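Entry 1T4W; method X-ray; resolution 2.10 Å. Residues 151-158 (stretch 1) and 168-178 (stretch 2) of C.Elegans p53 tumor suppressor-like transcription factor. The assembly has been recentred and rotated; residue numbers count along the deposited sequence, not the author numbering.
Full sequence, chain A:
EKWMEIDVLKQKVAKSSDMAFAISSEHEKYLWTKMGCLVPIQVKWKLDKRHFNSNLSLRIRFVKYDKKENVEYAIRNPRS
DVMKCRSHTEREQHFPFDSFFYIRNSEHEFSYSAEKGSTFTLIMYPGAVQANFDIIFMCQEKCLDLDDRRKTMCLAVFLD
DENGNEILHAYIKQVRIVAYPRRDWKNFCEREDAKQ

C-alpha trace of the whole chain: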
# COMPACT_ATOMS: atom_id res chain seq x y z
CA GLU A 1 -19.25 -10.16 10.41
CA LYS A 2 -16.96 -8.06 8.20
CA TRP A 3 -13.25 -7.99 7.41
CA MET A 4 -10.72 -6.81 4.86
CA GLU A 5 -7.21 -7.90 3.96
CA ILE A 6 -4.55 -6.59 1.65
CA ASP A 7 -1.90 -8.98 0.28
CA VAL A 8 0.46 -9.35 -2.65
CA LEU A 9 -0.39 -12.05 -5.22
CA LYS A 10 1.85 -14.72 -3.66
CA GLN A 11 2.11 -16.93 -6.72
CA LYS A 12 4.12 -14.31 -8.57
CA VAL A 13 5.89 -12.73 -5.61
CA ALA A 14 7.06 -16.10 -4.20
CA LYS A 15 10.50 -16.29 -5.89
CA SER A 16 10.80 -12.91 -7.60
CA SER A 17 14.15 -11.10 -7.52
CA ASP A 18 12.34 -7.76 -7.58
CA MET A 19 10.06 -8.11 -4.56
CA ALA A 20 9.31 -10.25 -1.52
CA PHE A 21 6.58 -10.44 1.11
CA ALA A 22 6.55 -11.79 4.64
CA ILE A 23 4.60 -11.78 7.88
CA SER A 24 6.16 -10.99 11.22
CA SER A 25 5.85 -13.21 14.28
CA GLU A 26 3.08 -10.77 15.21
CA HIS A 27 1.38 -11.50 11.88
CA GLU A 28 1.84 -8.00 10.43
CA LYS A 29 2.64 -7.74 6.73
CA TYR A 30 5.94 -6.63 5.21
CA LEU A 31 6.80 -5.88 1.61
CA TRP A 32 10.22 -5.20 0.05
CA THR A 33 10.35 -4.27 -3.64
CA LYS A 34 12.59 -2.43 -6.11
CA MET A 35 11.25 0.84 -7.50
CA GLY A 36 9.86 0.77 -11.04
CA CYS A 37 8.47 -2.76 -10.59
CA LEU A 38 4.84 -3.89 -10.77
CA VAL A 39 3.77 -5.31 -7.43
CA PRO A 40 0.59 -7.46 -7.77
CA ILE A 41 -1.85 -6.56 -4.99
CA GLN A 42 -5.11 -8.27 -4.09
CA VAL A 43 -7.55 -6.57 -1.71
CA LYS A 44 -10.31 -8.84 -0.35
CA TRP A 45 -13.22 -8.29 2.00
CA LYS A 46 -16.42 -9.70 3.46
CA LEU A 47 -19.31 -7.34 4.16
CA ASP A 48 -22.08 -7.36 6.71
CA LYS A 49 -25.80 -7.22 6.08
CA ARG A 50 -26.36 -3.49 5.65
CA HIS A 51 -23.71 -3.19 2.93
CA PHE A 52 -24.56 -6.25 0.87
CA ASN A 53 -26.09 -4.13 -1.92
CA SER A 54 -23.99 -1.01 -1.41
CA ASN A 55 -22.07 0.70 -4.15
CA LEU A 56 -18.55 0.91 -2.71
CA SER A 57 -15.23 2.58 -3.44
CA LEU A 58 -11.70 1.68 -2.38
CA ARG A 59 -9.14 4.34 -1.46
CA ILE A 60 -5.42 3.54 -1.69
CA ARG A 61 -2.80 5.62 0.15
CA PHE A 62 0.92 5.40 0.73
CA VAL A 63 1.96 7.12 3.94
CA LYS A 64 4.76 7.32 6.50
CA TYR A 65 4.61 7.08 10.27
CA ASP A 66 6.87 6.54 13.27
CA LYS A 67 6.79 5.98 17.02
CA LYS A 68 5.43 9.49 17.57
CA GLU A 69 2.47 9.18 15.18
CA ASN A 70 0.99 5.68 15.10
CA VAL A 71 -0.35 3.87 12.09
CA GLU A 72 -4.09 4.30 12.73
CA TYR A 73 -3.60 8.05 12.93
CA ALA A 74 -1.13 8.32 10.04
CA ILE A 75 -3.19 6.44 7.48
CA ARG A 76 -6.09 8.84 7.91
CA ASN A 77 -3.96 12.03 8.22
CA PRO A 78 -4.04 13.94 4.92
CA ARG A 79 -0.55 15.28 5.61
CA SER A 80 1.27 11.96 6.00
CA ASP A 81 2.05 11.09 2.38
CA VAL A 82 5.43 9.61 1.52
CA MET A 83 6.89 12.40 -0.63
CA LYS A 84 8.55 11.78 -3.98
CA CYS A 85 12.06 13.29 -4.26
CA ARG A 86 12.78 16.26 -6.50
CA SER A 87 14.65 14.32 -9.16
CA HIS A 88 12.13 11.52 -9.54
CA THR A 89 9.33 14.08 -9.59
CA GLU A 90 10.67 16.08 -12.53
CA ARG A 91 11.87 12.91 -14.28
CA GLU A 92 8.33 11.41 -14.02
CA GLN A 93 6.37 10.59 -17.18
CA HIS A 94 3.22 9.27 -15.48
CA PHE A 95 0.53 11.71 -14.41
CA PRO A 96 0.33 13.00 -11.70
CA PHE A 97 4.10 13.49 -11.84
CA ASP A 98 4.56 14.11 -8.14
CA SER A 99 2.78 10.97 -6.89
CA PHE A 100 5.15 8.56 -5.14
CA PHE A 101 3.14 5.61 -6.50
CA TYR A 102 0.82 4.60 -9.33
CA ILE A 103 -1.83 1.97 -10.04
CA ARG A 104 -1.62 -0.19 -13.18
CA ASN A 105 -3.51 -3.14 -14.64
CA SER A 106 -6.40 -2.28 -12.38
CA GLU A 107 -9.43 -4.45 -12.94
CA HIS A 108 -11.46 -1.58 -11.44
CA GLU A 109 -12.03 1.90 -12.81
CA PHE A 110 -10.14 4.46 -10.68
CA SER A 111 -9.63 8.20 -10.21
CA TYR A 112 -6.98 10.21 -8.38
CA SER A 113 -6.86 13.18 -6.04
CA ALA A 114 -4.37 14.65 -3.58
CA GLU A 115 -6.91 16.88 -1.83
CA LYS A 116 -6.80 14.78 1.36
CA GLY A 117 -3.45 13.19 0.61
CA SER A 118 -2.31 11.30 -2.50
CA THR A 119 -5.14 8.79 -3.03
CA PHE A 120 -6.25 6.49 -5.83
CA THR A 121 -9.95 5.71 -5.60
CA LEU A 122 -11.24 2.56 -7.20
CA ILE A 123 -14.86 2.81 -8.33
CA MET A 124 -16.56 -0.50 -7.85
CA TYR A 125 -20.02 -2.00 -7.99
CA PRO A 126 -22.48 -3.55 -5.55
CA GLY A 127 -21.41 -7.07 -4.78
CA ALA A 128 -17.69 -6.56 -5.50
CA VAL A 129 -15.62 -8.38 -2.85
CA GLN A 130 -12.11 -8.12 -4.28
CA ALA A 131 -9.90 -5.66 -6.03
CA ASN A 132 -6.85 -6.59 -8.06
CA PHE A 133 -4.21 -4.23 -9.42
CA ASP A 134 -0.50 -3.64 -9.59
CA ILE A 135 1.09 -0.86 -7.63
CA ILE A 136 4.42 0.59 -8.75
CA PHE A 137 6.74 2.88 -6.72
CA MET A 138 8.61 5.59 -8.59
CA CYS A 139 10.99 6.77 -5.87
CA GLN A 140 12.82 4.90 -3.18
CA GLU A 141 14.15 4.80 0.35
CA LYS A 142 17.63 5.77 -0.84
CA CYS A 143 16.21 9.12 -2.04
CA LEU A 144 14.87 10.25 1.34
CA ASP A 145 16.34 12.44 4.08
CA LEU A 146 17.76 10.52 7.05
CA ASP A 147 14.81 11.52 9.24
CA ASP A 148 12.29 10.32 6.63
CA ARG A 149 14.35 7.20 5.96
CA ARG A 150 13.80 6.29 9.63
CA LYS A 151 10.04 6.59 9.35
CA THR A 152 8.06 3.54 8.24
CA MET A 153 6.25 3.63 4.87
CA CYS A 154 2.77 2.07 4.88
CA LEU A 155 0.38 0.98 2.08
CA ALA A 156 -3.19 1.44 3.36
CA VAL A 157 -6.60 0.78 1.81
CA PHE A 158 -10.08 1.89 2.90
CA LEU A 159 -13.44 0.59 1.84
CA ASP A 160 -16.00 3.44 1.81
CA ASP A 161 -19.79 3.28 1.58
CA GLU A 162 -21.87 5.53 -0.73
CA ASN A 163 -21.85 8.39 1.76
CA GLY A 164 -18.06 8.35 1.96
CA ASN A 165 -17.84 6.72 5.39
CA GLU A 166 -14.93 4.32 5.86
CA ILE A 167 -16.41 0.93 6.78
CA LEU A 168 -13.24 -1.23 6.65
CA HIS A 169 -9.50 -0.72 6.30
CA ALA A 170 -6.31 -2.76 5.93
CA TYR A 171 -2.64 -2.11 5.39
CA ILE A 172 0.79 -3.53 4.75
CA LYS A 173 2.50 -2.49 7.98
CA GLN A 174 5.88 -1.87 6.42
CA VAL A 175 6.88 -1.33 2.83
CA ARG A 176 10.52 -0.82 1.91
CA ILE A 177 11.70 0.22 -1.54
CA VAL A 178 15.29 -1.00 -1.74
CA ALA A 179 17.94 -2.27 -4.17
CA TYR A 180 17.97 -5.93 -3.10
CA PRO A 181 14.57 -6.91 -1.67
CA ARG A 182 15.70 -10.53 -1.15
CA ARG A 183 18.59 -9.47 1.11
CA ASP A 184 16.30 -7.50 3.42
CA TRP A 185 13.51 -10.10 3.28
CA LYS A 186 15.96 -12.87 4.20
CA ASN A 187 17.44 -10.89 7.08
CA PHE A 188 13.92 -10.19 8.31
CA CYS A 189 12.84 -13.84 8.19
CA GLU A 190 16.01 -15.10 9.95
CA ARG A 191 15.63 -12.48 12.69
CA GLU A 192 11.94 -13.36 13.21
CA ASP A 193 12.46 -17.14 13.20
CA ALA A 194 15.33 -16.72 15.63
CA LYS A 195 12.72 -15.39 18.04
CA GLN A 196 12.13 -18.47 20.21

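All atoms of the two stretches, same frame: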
# COMPACT_ATOMS: atom_id res chain seq x y z
N LYS A 151 11.46 6.79 9.20
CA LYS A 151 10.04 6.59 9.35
C LYS A 151 9.67 5.30 8.60
O LYS A 151 10.44 4.80 7.79
CB LYS A 151 9.28 7.79 8.79
CG LYS A 151 9.62 9.08 9.51
CD LYS A 151 8.84 10.27 8.98
CE LYS A 151 9.26 11.55 9.68
NZ LYS A 151 8.60 12.75 9.08
N THR A 152 8.50 4.76 8.89
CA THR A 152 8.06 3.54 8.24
C THR A 152 7.04 3.91 7.16
O THR A 152 6.12 4.70 7.41
CB THR A 152 7.42 2.62 9.27
OG1 THR A 152 8.36 2.39 10.33
CG2 THR A 152 7.03 1.27 8.65
N MET A 153 7.21 3.37 5.96
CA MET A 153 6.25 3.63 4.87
C MET A 153 5.17 2.56 4.99
O MET A 153 5.49 1.41 5.28
CB MET A 153 6.92 3.57 3.52
CG MET A 153 8.01 4.59 3.36
SD MET A 153 8.68 4.54 1.70
CE MET A 153 9.89 5.84 1.79
N CYS A 154 3.93 2.95 4.73
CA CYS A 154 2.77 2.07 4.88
C CYS A 154 1.75 2.16 3.73
O CYS A 154 1.35 3.26 3.34
CB CYS A 154 2.07 2.45 6.20
SG CYS A 154 0.58 1.50 6.56
N LEU A 155 1.36 1.01 3.18
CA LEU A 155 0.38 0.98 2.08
C LEU A 155 -0.95 0.65 2.75
O LEU A 155 -1.13 -0.46 3.30
CB LEU A 155 0.71 -0.13 1.06
CG LEU A 155 -0.30 -0.25 -0.10
CD1 LEU A 155 -0.32 1.08 -0.86
CD2 LEU A 155 0.08 -1.39 -1.06
N ALA A 156 -1.88 1.60 2.72
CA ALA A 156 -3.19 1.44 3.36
C ALA A 156 -4.35 1.58 2.39
O ALA A 156 -4.31 2.41 1.47
CB ALA A 156 -3.35 2.49 4.50
N VAL A 157 -5.39 0.76 2.62
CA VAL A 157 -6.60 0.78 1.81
C VAL A 157 -7.83 0.92 2.70
O VAL A 157 -7.87 0.41 3.82
CB VAL A 157 -6.75 -0.50 0.93
CG1 VAL A 157 -5.70 -0.47 -0.20
CG2 VAL A 157 -6.60 -1.73 1.79
N PHE A 158 -8.84 1.61 2.18
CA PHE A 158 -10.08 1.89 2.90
C PHE A 158 -11.25 1.57 2.01
O PHE A 158 -11.26 1.92 0.82
CB PHE A 158 -10.13 3.39 3.27
CG PHE A 158 -8.96 3.85 4.09
CD1 PHE A 158 -8.99 3.76 5.48
CD2 PHE A 158 -7.80 4.30 3.47
CE1 PHE A 158 -7.85 4.11 6.25
CE2 PHE A 158 -6.67 4.65 4.22
CZ PHE A 158 -6.69 4.55 5.62
N LEU A 168 -14.30 -0.24 6.39
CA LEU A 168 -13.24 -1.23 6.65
C LEU A 168 -11.93 -0.65 6.18
O LEU A 168 -11.92 0.24 5.33
CB LEU A 168 -13.48 -2.54 5.89
CG LEU A 168 -14.52 -3.56 6.37
CD1 LEU A 168 -14.80 -4.56 5.26
CD2 LEU A 168 -14.02 -4.27 7.61
N HIS A 169 -10.83 -1.18 6.70
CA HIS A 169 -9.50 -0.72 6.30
C HIS A 169 -8.52 -1.86 6.46
O HIS A 169 -8.83 -2.85 7.13
CB HIS A 169 -9.02 0.50 7.11
CG HIS A 169 -8.63 0.21 8.53
ND1 HIS A 169 -9.54 -0.16 9.50
CD2 HIS A 169 -7.43 0.29 9.17
CE1 HIS A 169 -8.92 -0.30 10.66
NE2 HIS A 169 -7.64 -0.02 10.49
N ALA A 170 -7.36 -1.74 5.84
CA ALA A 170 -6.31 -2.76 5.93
C ALA A 170 -5.03 -2.11 5.45
O ALA A 170 -5.07 -1.11 4.74
CB ALA A 170 -6.64 -3.97 5.05
N TYR A 171 -3.90 -2.67 5.84
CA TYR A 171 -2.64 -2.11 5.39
C TYR A 171 -1.51 -3.11 5.45
O TYR A 171 -1.62 -4.16 6.10
CB TYR A 171 -2.27 -0.86 6.21
CG TYR A 171 -2.24 -1.09 7.72
CD1 TYR A 171 -1.16 -1.73 8.32
CD2 TYR A 171 -3.32 -0.72 8.53
CE1 TYR A 171 -1.14 -2.00 9.67
CE2 TYR A 171 -3.32 -0.99 9.90
CZ TYR A 171 -2.21 -1.63 10.45
OH TYR A 171 -2.18 -1.93 11.78
N ILE A 172 -0.45 -2.78 4.71
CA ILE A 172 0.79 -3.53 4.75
C ILE A 172 1.59 -2.65 5.71
O ILE A 172 1.94 -1.50 5.41
CB ILE A 172 1.47 -3.58 3.40
CG1 ILE A 172 0.62 -4.46 2.47
CG2 ILE A 172 2.90 -4.18 3.56
CD1 ILE A 172 1.10 -4.51 1.04
N LYS A 173 1.83 -3.19 6.89
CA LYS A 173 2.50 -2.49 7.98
C LYS A 173 3.81 -1.82 7.61
O LYS A 173 4.08 -0.69 8.02
CB LYS A 173 2.67 -3.48 9.14
CG LYS A 173 3.11 -2.86 10.46
CD LYS A 173 4.56 -3.11 10.67
CE LYS A 173 5.03 -2.67 12.07
NZ LYS A 173 6.49 -2.98 12.21
N GLN A 174 4.64 -2.50 6.84
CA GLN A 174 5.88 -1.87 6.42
C GLN A 174 6.22 -2.23 4.99
O GLN A 174 6.24 -3.40 4.61
CB GLN A 174 7.07 -2.26 7.32
CG GLN A 174 8.42 -1.82 6.73
CD GLN A 174 9.60 -2.32 7.53
OE1 GLN A 174 9.78 -1.91 8.66
NE2 GLN A 174 10.40 -3.24 6.96
N VAL A 175 6.48 -1.19 4.21
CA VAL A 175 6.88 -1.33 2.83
C VAL A 175 8.26 -0.67 2.70
O VAL A 175 8.48 0.47 3.13
CB VAL A 175 5.89 -0.62 1.89
CG1 VAL A 175 6.45 -0.60 0.47
CG2 VAL A 175 4.54 -1.33 1.91
N ARG A 176 9.21 -1.40 2.12
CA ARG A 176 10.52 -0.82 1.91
C ARG A 176 10.87 -0.92 0.44
O ARG A 176 10.70 -1.97 -0.16
CB ARG A 176 11.59 -1.52 2.77
CG ARG A 176 11.53 -1.14 4.23
CD ARG A 176 12.77 -1.67 4.98
NE ARG A 176 13.97 -0.96 4.55
CZ ARG A 176 15.20 -1.44 4.65
NH1 ARG A 176 15.40 -2.65 5.16
NH2 ARG A 176 16.23 -0.71 4.25
N ILE A 177 11.33 0.18 -0.14
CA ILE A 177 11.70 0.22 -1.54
C ILE A 177 13.22 0.30 -1.52
O ILE A 177 13.81 1.35 -1.24
CB ILE A 177 11.04 1.43 -2.24
CG1 ILE A 177 9.51 1.33 -2.10
CG2 ILE A 177 11.39 1.43 -3.72
CD1 ILE A 177 8.85 2.58 -1.61
N VAL A 178 13.84 -0.83 -1.82
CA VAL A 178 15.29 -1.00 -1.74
C VAL A 178 15.89 -1.59 -3.00
O VAL A 178 15.17 -1.96 -3.91
CB VAL A 178 15.60 -1.95 -0.58
CG1 VAL A 178 15.06 -1.39 0.71
CG2 VAL A 178 14.95 -3.32 -0.87
O HOH W 1 8.17 -0.95 10.72
O HOH W 2 9.39 1.55 5.40

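Strand 152-158 runs antiparallel to strand 168-172, with an angle of 155° between their N-to-C directions and a closest axial approach of 4.6 Å. At Lys-173 the chain turns a corner, and strand 174-177 leaves at 114° to the first strand. Together the two stretches bury 644 Å², both sides summed.

The backbone ladder is most regular around Val-157 and Ala-170, which bond reciprocally: Val-157 N donates to Ala-170 O (2.8 Å, nearly straight at 175°), and Ala-170 N donates to Val-157 O (3.0 Å, 148°). Two residues on, Ile-172 N reaches Leu-155 O at 2.8 Å, but the return bond from Leu-155 N to Ile-172 O is weak, stretched to 3.4 Å. The strands draw closer at the non-hydrogen-bonded pairs: the CA atoms of Ala-156 and Tyr-171, between the two bonded pairs, lie 4.1 Å apart, and those of Phe-158 and His-169, beyond Val-157 and Ala-170, 4.3 Å. The carbonyls there meet CA-H groups, as in the 3.2 Å contact of His-169 CA with Val-157 O.

The extra residue at the corner shifts the register. Leu-155 pairs with Ile-172, yet Met-153 lies across from Val-175, whose N donates to Met-153 O at 3.0 Å. The other side of this pair is opened enough to admit a water, which accepts from Met-153 N (2.9 Å) and donates to Val-175 O (2.7 Å), standing in for a direct bond.

On the face carrying Leu-155, Val-157, Ala-170 and Ile-172, side chains meet side by side, and one branched chain faces a small neighbour. Val-157 CG2 rests 4.0 Å from Ala-170 CB, a branched side chain against a lone methyl. Leu-155 touches two partners: its CD2 lies 3.9 Å from Ile-172 CD1, while its CB lies 4.1 Å from Val-175 CG2. Further along, the extended Met-153 side chain (m, t, t) brings SD to 3.9 Å from Ile-177 CD1.

The opposite face pairs Ala-156 with Tyr-171 and Phe-158 with His-169. Ala-156 CB sits 3.9 Å from Tyr-171 CB, and the tyrosine, at chi1 54° (p), carries its ring end away from the strand. Cys-154 SG lies 3.7 Å from Tyr-171 CB and 4.7 Å from the ring centroid, obliquely placed. Phe-158 CD1 comes within 3.6 Å of His-169 CB.

At the corner, Thr-152 CG2 packs 3.6 Å from Lys-173 O and 3.8 Å from Gln-174 CB. A second water lies beyond, accepting from Lys-173 NZ (3.0 Å), donating to Gln-174 OE1 (2.8 Å) and weakly bonded to Thr-152 OG1 (3.4 Å).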